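PDB 5OAK: bazooka, isoform C,LD29223p from Drosophila melanogaster, which acts in cell polarity, its first PDZ domain binding the PDZ-binding motif of Par6, and probably binds phosphatidylinositol and phosphatidic acid. Local coordinates for residues A[48-62]-A[78-91]. Sequence-based numbering, arbitrary orientation.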
ATOM      1  N   ARG A  48       6.839   9.249  -1.565  1.00 23.26           N
ATOM      2  CA  ARG A  48       7.307   9.370  -0.172  0.65 22.74           C
ATOM      3  C   ARG A  48       6.919   8.202   0.721  1.00 24.14           C
ATOM      4  O   ARG A  48       6.921   8.321   1.931  1.00 26.66           O
ATOM      5  CB  ARG A  48       6.858  10.699   0.471  0.65 26.02           C
ATOM      6  CG  ARG A  48       7.199  11.918  -0.402  0.65 29.37           C
ATOM      7  CD  ARG A  48       7.078  13.237   0.415  0.65 42.36           C
ATOM      8  NE  ARG A  48       7.541  13.065   1.802  0.65 58.38           N
ATOM      9  CZ  ARG A  48       8.755  13.365   2.254  0.65 69.70           C
ATOM     10  NH1 ARG A  48       9.041  13.138   3.525  0.65 72.05           N
ATOM     11  NH2 ARG A  48       9.672  13.898   1.448  0.65 73.60           N
ATOM     12  N   LEU A  49       6.630   7.057   0.119  1.00 23.58           N
ATOM     13  CA  LEU A  49       6.489   5.813   0.874  1.00 22.95           C
ATOM     14  C   LEU A  49       7.859   5.399   1.420  1.00 22.90           C
ATOM     15  O   LEU A  49       8.891   5.530   0.726  1.00 24.77           O
ATOM     16  CB  LEU A  49       5.938   4.697  -0.022  1.00 24.08           C
ATOM     17  CG  LEU A  49       4.436   4.572  -0.128  1.00 30.35           C
ATOM     18  CD1 LEU A  49       4.151   3.450  -1.087  1.00 38.48           C
ATOM     19  CD2 LEU A  49       3.736   4.221   1.191  1.00 28.15           C
ATOM     20  N   ARG A  50       7.884   4.879   2.638  1.00 23.37           N
ATOM     21  CA  ARG A  50       9.116   4.436   3.299  1.00 24.51           C
ATOM     22  C   ARG A  50       8.939   3.105   3.998  1.00 24.88           C
ATOM     23  O   ARG A  50       7.832   2.760   4.427  1.00 25.90           O
ATOM     24  CB  ARG A  50       9.569   5.468   4.309  1.00 27.24           C
ATOM     25  CG  ARG A  50       9.952   6.760   3.633  1.00 32.09           C
ATOM     26  CD  ARG A  50      10.859   7.564   4.458  1.00 42.06           C
ATOM     27  NE  ARG A  50      10.119   8.227   5.507  1.00 45.24           N
ATOM     28  CZ  ARG A  50       9.520   9.406   5.379  1.00 46.59           C
ATOM     29  NH1 ARG A  50       9.552  10.057   4.218  1.00 48.80           N
ATOM     30  NH2 ARG A  50       8.897   9.931   6.429  1.00 44.63           N
ATOM     31  N   ARG A  51      10.041   2.363   4.110  1.00 25.02           N
ATOM     32  CA  ARG A  51      10.071   1.152   4.915  1.00 27.19           C
ATOM     33  C   ARG A  51       9.467   1.417   6.311  1.00 26.51           C
ATOM     34  O   ARG A  51       9.710   2.474   6.920  1.00 27.83           O
ATOM     35  CB  ARG A  51      11.499   0.629   5.024  1.00 31.67           C
ATOM     36  CG  ARG A  51      11.613  -0.602   5.916  1.00 35.20           C
ATOM     37  CD  ARG A  51      13.013  -1.212   5.897  1.00 41.77           C
ATOM     38  NE  ARG A  51      13.183  -2.192   6.977  1.00 50.50           N
ATOM     39  CZ  ARG A  51      12.778  -3.472   6.955  1.00 58.66           C
ATOM     40  NH1 ARG A  51      12.148  -3.989   5.890  1.00 57.48           N
ATOM     41  NH2 ARG A  51      13.020  -4.245   8.017  1.00 63.42           N
ATOM     42  N   ASP A  52       8.693   0.446   6.795  1.00 24.98           N
ATOM     43  CA  ASP A  52       7.990   0.499   8.091  1.00 25.18           C
ATOM     44  C   ASP A  52       6.765   1.450   8.132  1.00 23.21           C
ATOM     45  O   ASP A  52       6.101   1.526   9.169  1.00 27.49           O
ATOM     46  CB  ASP A  52       8.967   0.828   9.243  1.00 29.86           C
ATOM     47  CG  ASP A  52       9.997  -0.270   9.472  0.88 34.44           C
ATOM     48  OD1 ASP A  52       9.642  -1.461   9.357  0.70 36.07           O
ATOM     49  OD2 ASP A  52      11.172   0.067   9.758  0.56 39.39           O
ATOM     50  N   ASP A  53       6.402   2.085   7.011  1.00 24.39           N
ATOM     51  CA  ASP A  53       5.080   2.702   6.922  1.00 23.21           C
ATOM     52  C   ASP A  53       4.019   1.616   7.113  1.00 20.81           C
ATOM     53  O   ASP A  53       4.165   0.516   6.580  1.00 23.02           O
ATOM     54  CB  ASP A  53       4.818   3.279   5.543  1.00 24.67           C
ATOM     55  CG  ASP A  53       5.543   4.575   5.254  0.70 24.84           C
ATOM     56  OD1 ASP A  53       6.126   5.228   6.173  0.87 27.42           O
ATOM     57  OD2 ASP A  53       5.442   4.973   4.060  0.82 26.04           O
ATOM     58  N   ARG A  54       2.937   1.943   7.801  1.00 20.92           N
ATOM     59  CA  ARG A  54       1.769   1.083   7.842  1.00 20.65           C
ATOM     60  C   ARG A  54       0.675   1.727   7.004  1.00 18.86           C
ATOM     61  O   ARG A  54       0.197   2.809   7.321  1.00 20.33           O
ATOM     62  CB  ARG A  54       1.281   0.873   9.274  1.00 24.86           C
ATOM     63  CG  ARG A  54       0.110  -0.090   9.373  1.00 29.49           C
ATOM     64  CD  ARG A  54       0.039  -0.762  10.734  1.00 37.88           C
ATOM     65  NE  ARG A  54      -0.467   0.149  11.748  1.00 36.21           N
ATOM     66  CZ  ARG A  54      -1.701   0.119  12.238  1.00 29.08           C
ATOM     67  NH1 ARG A  54      -2.062   0.997  13.157  1.00 33.77           N
ATOM     68  NH2 ARG A  54      -2.571  -0.782  11.812  1.00 34.36           N
ATOM     69  N   ILE A  55       0.293   1.061   5.925  1.00 19.81           N
ATOM     70  CA  ILE A  55      -0.717   1.595   5.009  1.00 18.33           C
ATOM     71  C   ILE A  55      -2.087   1.249   5.583  1.00 18.05           C
ATOM     72  O   ILE A  55      -2.388   0.069   5.786  1.00 19.60           O
ATOM     73  CB  ILE A  55      -0.581   0.986   3.614  1.00 19.25           C
ATOM     74  CG1 ILE A  55       0.760   1.418   2.989  1.00 20.76           C
ATOM     75  CG2 ILE A  55      -1.776   1.421   2.762  1.00 19.72           C
ATOM     76  CD1 ILE A  55       1.094   0.548   1.726  1.00 22.72           C
ATOM     77  N   LEU A  56      -2.918   2.260   5.820  1.00 17.19           N
ATOM     78  CA  LEU A  56      -4.219   2.077   6.452  1.00 17.00           C
ATOM     79  C   LEU A  56      -5.390   2.183   5.482  1.00 18.37           C
ATOM     80  O   LEU A  56      -6.479   1.703   5.771  1.00 20.91           O
ATOM     81  CB  LEU A  56      -4.400   3.103   7.566  1.00 19.03           C
ATOM     82  CG  LEU A  56      -3.361   3.057   8.682  1.00 25.86           C
ATOM     83  CD1 LEU A  56      -3.722   4.064   9.760  1.00 35.65           C
ATOM     84  CD2 LEU A  56      -3.274   1.657   9.259  1.00 31.93           C
ATOM     85  N   GLU A  57      -5.169   2.828   4.348  1.00 18.87           N
ATOM     86  CA  GLU A  57      -6.291   3.168   3.470  0.60 18.77           C
ATOM     87  C   GLU A  57      -5.770   3.384   2.069  1.00 17.01           C
ATOM     88  O   GLU A  57      -4.675   3.981   1.899  1.00 18.46           O
ATOM     89  CB  GLU A  57      -7.006   4.434   4.002  0.60 21.05           C
ATOM     90  CG  GLU A  57      -8.232   4.894   3.249  0.60 21.72           C
ATOM     91  CD  GLU A  57      -8.905   6.086   3.938  0.60 25.47           C
ATOM     92  OE1 GLU A  57      -9.741   6.782   3.324  0.60 28.08           O
ATOM     93  OE2 GLU A  57      -8.592   6.327   5.119  0.60 29.41           O
ATOM     94  N   ILE A  58      -6.520   2.917   1.067  1.00 17.83           N
ATOM     95  CA  ILE A  58      -6.111   3.111  -0.327  1.00 18.77           C
ATOM     96  C   ILE A  58      -7.301   3.616  -1.100  1.00 18.34           C
ATOM     97  O   ILE A  58      -8.336   2.959  -1.114  1.00 19.46           O
ATOM     98  CB  ILE A  58      -5.572   1.809  -0.977  1.00 23.53           C
ATOM     99  CG1 ILE A  58      -4.375   1.302  -0.163  1.00 28.28           C
ATOM    100  CG2 ILE A  58      -5.141   2.103  -2.464  1.00 26.75           C
ATOM    101  CD1 ILE A  58      -3.881  -0.024  -0.631  1.00 31.72           C
ATOM    102  N   ASN A  59      -7.165   4.796  -1.710  1.00 20.05           N
ATOM    103  CA  ASN A  59      -8.241   5.400  -2.509  1.00 20.51           C
ATOM    104  C   ASN A  59      -9.554   5.405  -1.730  1.00 20.76           C
ATOM    105  O   ASN A  59     -10.635   5.062  -2.244  1.00 23.21           O
ATOM    106  CB  ASN A  59      -8.394   4.703  -3.868  1.00 23.33           C
ATOM    107  CG  ASN A  59      -7.255   5.040  -4.782  1.00 23.95           C
ATOM    108  OD1 ASN A  59      -6.414   5.817  -4.409  1.00 26.53           O
ATOM    109  ND2 ASN A  59      -7.213   4.477  -5.970  1.00 27.24           N
ATOM    110  N   GLY A  60      -9.444   5.773  -0.458  1.00 20.80           N
ATOM    111  CA  GLY A  60     -10.610   5.942   0.398  1.00 21.43           C
ATOM    112  C   GLY A  60     -11.183   4.690   1.032  1.00 18.37           C
ATOM    113  O   GLY A  60     -12.120   4.783   1.835  1.00 21.24           O
ATOM    114  N   ILE A  61     -10.592   3.537   0.729  1.00 18.72           N
ATOM    115  CA  ILE A  61     -11.072   2.246   1.242  1.00 18.39           C
ATOM    116  C   ILE A  61     -10.176   1.902   2.446  1.00 18.57           C
ATOM    117  O   ILE A  61      -8.965   1.639   2.298  1.00 19.13           O
ATOM    118  CB  ILE A  61     -11.040   1.127   0.209  1.00 20.68           C
ATOM    119  CG1 ILE A  61     -11.863   1.511  -1.031  1.00 22.95           C
ATOM    120  CG2 ILE A  61     -11.523  -0.197   0.838  1.00 21.99           C
ATOM    121  CD1 ILE A  61     -13.266   1.929  -0.709  1.00 26.79           C
ATOM    122  N   LYS A  62     -10.753   1.943   3.639  1.00 17.97           N
ATOM    123  CA  LYS A  62     -10.023   1.594   4.861  1.00 18.34           C
ATOM    124  C   LYS A  62      -9.664   0.120   4.877  1.00 18.50           C
ATOM    125  O   LYS A  62     -10.529  -0.759   4.642  1.00 19.63           O
ATOM    126  CB  LYS A  62     -10.889   1.957   6.018  1.00 22.01           C
ATOM    127  CG  LYS A  62     -10.868   3.452   6.170  1.00 25.53           C
ATOM    128  CD  LYS A  62     -11.669   3.912   7.370  1.00 30.18           C
ATOM    129  CE  LYS A  62     -11.905   5.424   7.275  1.00 32.93           C
ATOM    130  NZ  LYS A  62     -12.655   5.912   8.454  1.00 40.20           N
ATOM    131  N   ALA A  78      -7.673  -0.700  -7.084  1.00 24.30           N
ATOM    132  CA  ALA A  78      -7.005   0.582  -7.058  1.00 23.73           C
ATOM    133  C   ALA A  78      -5.997   0.679  -8.188  1.00 24.10           C
ATOM    134  O   ALA A  78      -5.756   1.787  -8.717  1.00 26.55           O
ATOM    135  CB  ALA A  78      -6.291   0.780  -5.708  1.00 25.02           C
ATOM    136  N   LEU A  79      -5.372  -0.455  -8.546  1.00 24.16           N
ATOM    137  CA  LEU A  79      -4.352  -0.443  -9.603  1.00 24.88           C
ATOM    138  C   LEU A  79      -4.967  -0.275 -10.984  1.00 26.20           C
ATOM    139  O   LEU A  79      -4.216  -0.114 -11.974  1.00 28.42           O
ATOM    140  CB  LEU A  79      -3.477  -1.717  -9.559  1.00 26.29           C
ATOM    141  CG  LEU A  79      -2.531  -1.710  -8.338  1.00 25.44           C
ATOM    142  CD1 LEU A  79      -1.942  -3.088  -8.131  1.00 27.67           C
ATOM    143  CD2 LEU A  79      -1.433  -0.625  -8.433  1.00 27.59           C
ATOM    144  N   GLU A  80      -6.297  -0.264 -11.078  1.00 26.72           N
ATOM    145  CA  GLU A  80      -6.961   0.133 -12.316  1.00 28.32           C
ATOM    146  C   GLU A  80      -7.061   1.631 -12.453  1.00 27.81           C
ATOM    147  O   GLU A  80      -7.435   2.114 -13.531  1.00 32.97           O
ATOM    148  CB  GLU A  80      -8.383  -0.475 -12.418  1.00 35.20           C
ATOM    149  CG  GLU A  80      -8.380  -2.008 -12.471  1.00 45.36           C
ATOM    150  CD  GLU A  80      -7.863  -2.582 -13.787  0.53 56.57           C
ATOM    151  OE1 GLU A  80      -7.866  -1.866 -14.818  0.70 59.12           O
ATOM    152  OE2 GLU A  80      -7.478  -3.772 -13.789  0.52 61.53           O
ATOM    153  N   SER A  81      -6.759   2.381 -11.386  1.00 27.51           N
ATOM    154  CA  SER A  81      -6.929   3.833 -11.454  1.00 27.04           C
ATOM    155  C   SER A  81      -5.599   4.556 -11.723  1.00 24.66           C
ATOM    156  O   SER A  81      -4.510   3.958 -11.659  1.00 24.72           O
ATOM    157  CB  SER A  81      -7.582   4.357 -10.183  1.00 34.82           C
ATOM    158  OG  SER A  81      -6.639   4.334  -9.146  1.00 34.77           O
ATOM    159  N   SER A  82      -5.685   5.834 -12.070  1.00 22.59           N
ATOM    160  CA  SER A  82      -4.501   6.586 -12.524  0.80 23.31           C
ATOM    161  C   SER A  82      -3.537   6.950 -11.400  1.00 21.02           C
ATOM    162  O   SER A  82      -2.396   7.310 -11.646  1.00 22.28           O
ATOM    163  CB  SER A  82      -4.940   7.858 -13.251  0.80 26.83           C
ATOM    164  OG  SER A  82      -5.589   8.716 -12.333  0.80 28.67           O
ATOM    165  N   GLU A  83      -3.984   6.874 -10.152  1.00 25.12           N
ATOM    166  CA  GLU A  83      -3.129   7.173  -9.027  1.00 25.00           C
ATOM    167  C   GLU A  83      -3.681   6.522  -7.787  1.00 24.71           C
ATOM    168  O   GLU A  83      -4.850   6.171  -7.719  1.00 28.45           O
ATOM    169  CB  GLU A  83      -3.001   8.661  -8.813  1.00 29.08           C
ATOM    170  CG  GLU A  83      -4.302   9.269  -8.491  1.00 34.02           C
ATOM    171  CD  GLU A  83      -4.305  10.747  -8.622  0.70 43.11           C
ATOM    172  OE1 GLU A  83      -5.076  11.365  -7.871  0.54 46.48           O
ATOM    173  OE2 GLU A  83      -3.551  11.260  -9.481  0.88 47.86           O
ATOM    174  N   LEU A  84      -2.804   6.357  -6.811  1.00 24.69           N
ATOM    175  CA  LEU A  84      -3.150   5.770  -5.523  0.54 24.63           C
ATOM    176  C   LEU A  84      -2.991   6.822  -4.448  1.00 21.96           C
ATOM    177  O   LEU A  84      -1.887   7.365  -4.267  1.00 25.08           O
ATOM    178  CB  LEU A  84      -2.231   4.597  -5.179  0.54 26.63           C
ATOM    179  CG  LEU A  84      -2.017   3.497  -6.218  0.54 31.43           C
ATOM    180  CD1 LEU A  84      -1.102   2.429  -5.643  0.54 30.31           C
ATOM    181  CD2 LEU A  84      -3.323   2.896  -6.607  0.54 30.10           C
ATOM    182  N   ARG A  85      -4.045   7.065  -3.715  1.00 20.89           N
ATOM    183  CA  ARG A  85      -4.016   7.935  -2.545  0.54 19.90           C
ATOM    184  C   ARG A  85      -3.886   7.015  -1.340  1.00 18.95           C
ATOM    185  O   ARG A  85      -4.800   6.243  -1.051  1.00 20.92           O
ATOM    186  CB  ARG A  85      -5.280   8.795  -2.482  0.54 24.46           C
ATOM    187  CG  ARG A  85      -5.339   9.748  -3.681  0.54 27.50           C
ATOM    188  CD  ARG A  85      -6.696  10.371  -3.922  0.54 32.97           C
ATOM    189  NE  ARG A  85      -7.783   9.400  -4.053  0.54 36.25           N
ATOM    190  CZ  ARG A  85      -8.032   8.660  -5.136  0.54 39.75           C
ATOM    191  NH1 ARG A  85      -7.240   8.723  -6.230  0.54 38.05           N
ATOM    192  NH2 ARG A  85      -9.070   7.831  -5.105  0.54 38.59           N
ATOM    193  N   VAL A  86      -2.749   7.066  -0.663  1.00 20.12           N
ATOM    194  CA  VAL A  86      -2.421   6.050   0.342  1.00 20.23           C
ATOM    195  C   VAL A  86      -2.228   6.706   1.677  1.00 21.16           C
ATOM    196  O   VAL A  86      -1.395   7.616   1.807  1.00 23.37           O
ATOM    197  CB  VAL A  86      -1.111   5.339  -0.103  1.00 22.94           C
ATOM    198  CG1 VAL A  86      -0.737   4.214   0.841  1.00 25.65           C
ATOM    199  CG2 VAL A  86      -1.272   4.795  -1.527  1.00 25.20           C
ATOM    200  N   ARG A  87      -2.989   6.302   2.679  1.00 19.04           N
ATOM    201  CA  ARG A  87      -2.829   6.916   3.993  1.00 18.50           C
ATOM    202  C   ARG A  87      -1.942   6.040   4.850  1.00 19.51           C
ATOM    203  O   ARG A  87      -2.209   4.822   4.954  1.00 21.36           O
ATOM    204  CB  ARG A  87      -4.202   7.107   4.677  1.00 19.49           C
ATOM    205  CG  ARG A  87      -4.050   7.829   5.996  1.00 21.76           C
ATOM    206  CD  ARG A  87      -5.437   8.353   6.494  1.00 24.01           C
ATOM    207  NE  ARG A  87      -6.398   7.277   6.683  1.00 24.76           N
ATOM    208  CZ  ARG A  87      -6.549   6.536   7.784  1.00 27.32           C
ATOM    209  NH1 ARG A  87      -5.758   6.742   8.843  1.00 27.62           N
ATOM    210  NH2 ARG A  87      -7.491   5.550   7.803  1.00 29.36           N
ATOM    211  N   VAL A  88      -0.864   6.615   5.407  1.00 19.50           N
ATOM    212  CA  VAL A  88       0.086   5.813   6.168  1.00 20.95           C
ATOM    213  C   VAL A  88       0.320   6.362   7.595  1.00 20.45           C
ATOM    214  O   VAL A  88       0.210   7.560   7.826  1.00 23.60           O
ATOM    215  CB  VAL A  88       1.482   5.686   5.450  1.00 21.85           C
ATOM    216  CG1 VAL A  88       1.315   5.110   4.048  1.00 22.03           C
ATOM    217  CG2 VAL A  88       2.208   7.022   5.392  1.00 24.20           C
ATOM    218  N   LEU A  89       0.684   5.463   8.507  1.00 21.23           N
ATOM    219  CA  LEU A  89       1.351   5.849   9.751  1.00 23.06           C
ATOM    220  C   LEU A  89       2.819   5.563   9.591  1.00 25.59           C
ATOM    221  O   LEU A  89       3.184   4.438   9.216  1.00 25.51           O
ATOM    222  CB  LEU A  89       0.815   5.042  10.934  1.00 28.21           C
ATOM    223  CG  LEU A  89      -0.519   5.432  11.497  1.00 32.76           C
ATOM    224  CD1 LEU A  89      -0.911   4.494  12.666  1.00 35.41           C
ATOM    225  CD2 LEU A  89      -0.475   6.905  11.957  1.00 35.38           C
ATOM    226  N   ARG A  90       3.670   6.527   9.909  1.00 26.23           N
ATOM    227  CA  ARG A  90       5.111   6.323   9.751  1.00 28.33           C
ATOM    228  C   ARG A  90       5.636   5.390  10.844  1.00 30.79           C
ATOM    229  O   ARG A  90       5.095   5.388  11.936  1.00 34.89           O
ATOM    230  CB  ARG A  90       5.831   7.658   9.827  1.00 32.10           C
ATOM    231  CG  ARG A  90       5.431   8.639   8.736  1.00 31.84           C
ATOM    232  CD  ARG A  90       5.750   8.101   7.380  1.00 30.74           C
ATOM    233  NE  ARG A  90       5.689   9.163   6.373  1.00 30.58           N
ATOM    234  CZ  ARG A  90       5.996   8.967   5.102  1.00 27.56           C
ATOM    235  NH1 ARG A  90       6.311   7.730   4.721  1.00 29.13           N
ATOM    236  NH2 ARG A  90       5.961   9.973   4.212  1.00 30.38           N
ATOM    237  N   GLY A  91       6.701   4.633  10.554  1.00 32.99           N
ATOM    238  CA  GLY A  91       7.285   3.700  11.509  1.00 37.17           C
ATOM    239  C   GLY A  91       8.043   4.345  12.650  1.00 43.79           C
ATOM    240  O   GLY A  91       8.225   5.559  12.658  1.00 46.98           O
TER
HETATM  241  O   HOH W   1       8.042   4.693   7.887  1.00 31.65           O
HETATM  242  O   HOH W   2      -7.055   6.989   0.637  1.00 25.18           O
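Arg90, just after strand 83-89, bonds with Asp53 and Arg48, joining the residue that leaves the preceding helix to the end of the type II turn before strand 54-58. Its NH1 meets Asp53 OD1 at 2.9 Å in a salt bridge on the syn lone pair. NH1 and NH2 both grip Arg48 O, at 2.9 and 3.0 Å, within the guanidinium plane. Asp53 OD2 accepts the backbone N of Arg50, tying the carboxylate into the turn. A bend at chi2 (-61°) folds the Arg90 chain back toward these acceptors. The Arg50 guanidinium lies flat over one face of Arg90, centres 3.6 Å apart, the like charges probably eased by Asp53. Replaced by an alanine, Arg90 would probably leave Arg48 O without either of its two donors and the Asp53 carboxylate without its charged partner, less firmly fixed.

Backbone bonds run both ways between Arg54 and Leu89. Midway, a classic beta bulge sets Leu56 and Glu57 opposite Arg87: Leu56 N donates to Arg87 O, and Arg87 N to Glu57 O. In the conformer described, Arg87 NE and NH2 converge on Glu57 OE2, with NE at 2.9 Å, while Leu56 CB covers a guanidinium face; Arg87 NH1 bonds to Asp5 O. At the far end, Asn59 OD1 receives Arg85 N at 2.8 Å, almost straight (178°), and Asn59 N donates to Arg85 O.

On the buried face, Ile55 CG2 presses on Val86 CG1 at 3.5 Å, and Leu49 CD2 reaches Val88 CG1 at 3.8 Å. Ile58 CG2 meets Ala78 at the end of helix 68-78.

Backbone bonds thus join these PDZ-domain strands while Ile55, Ile58, Val86 and Val88 pack on one face, the charge of buried Asp53 probably balanced by Arg90 and an asparagine amide extending the pairing.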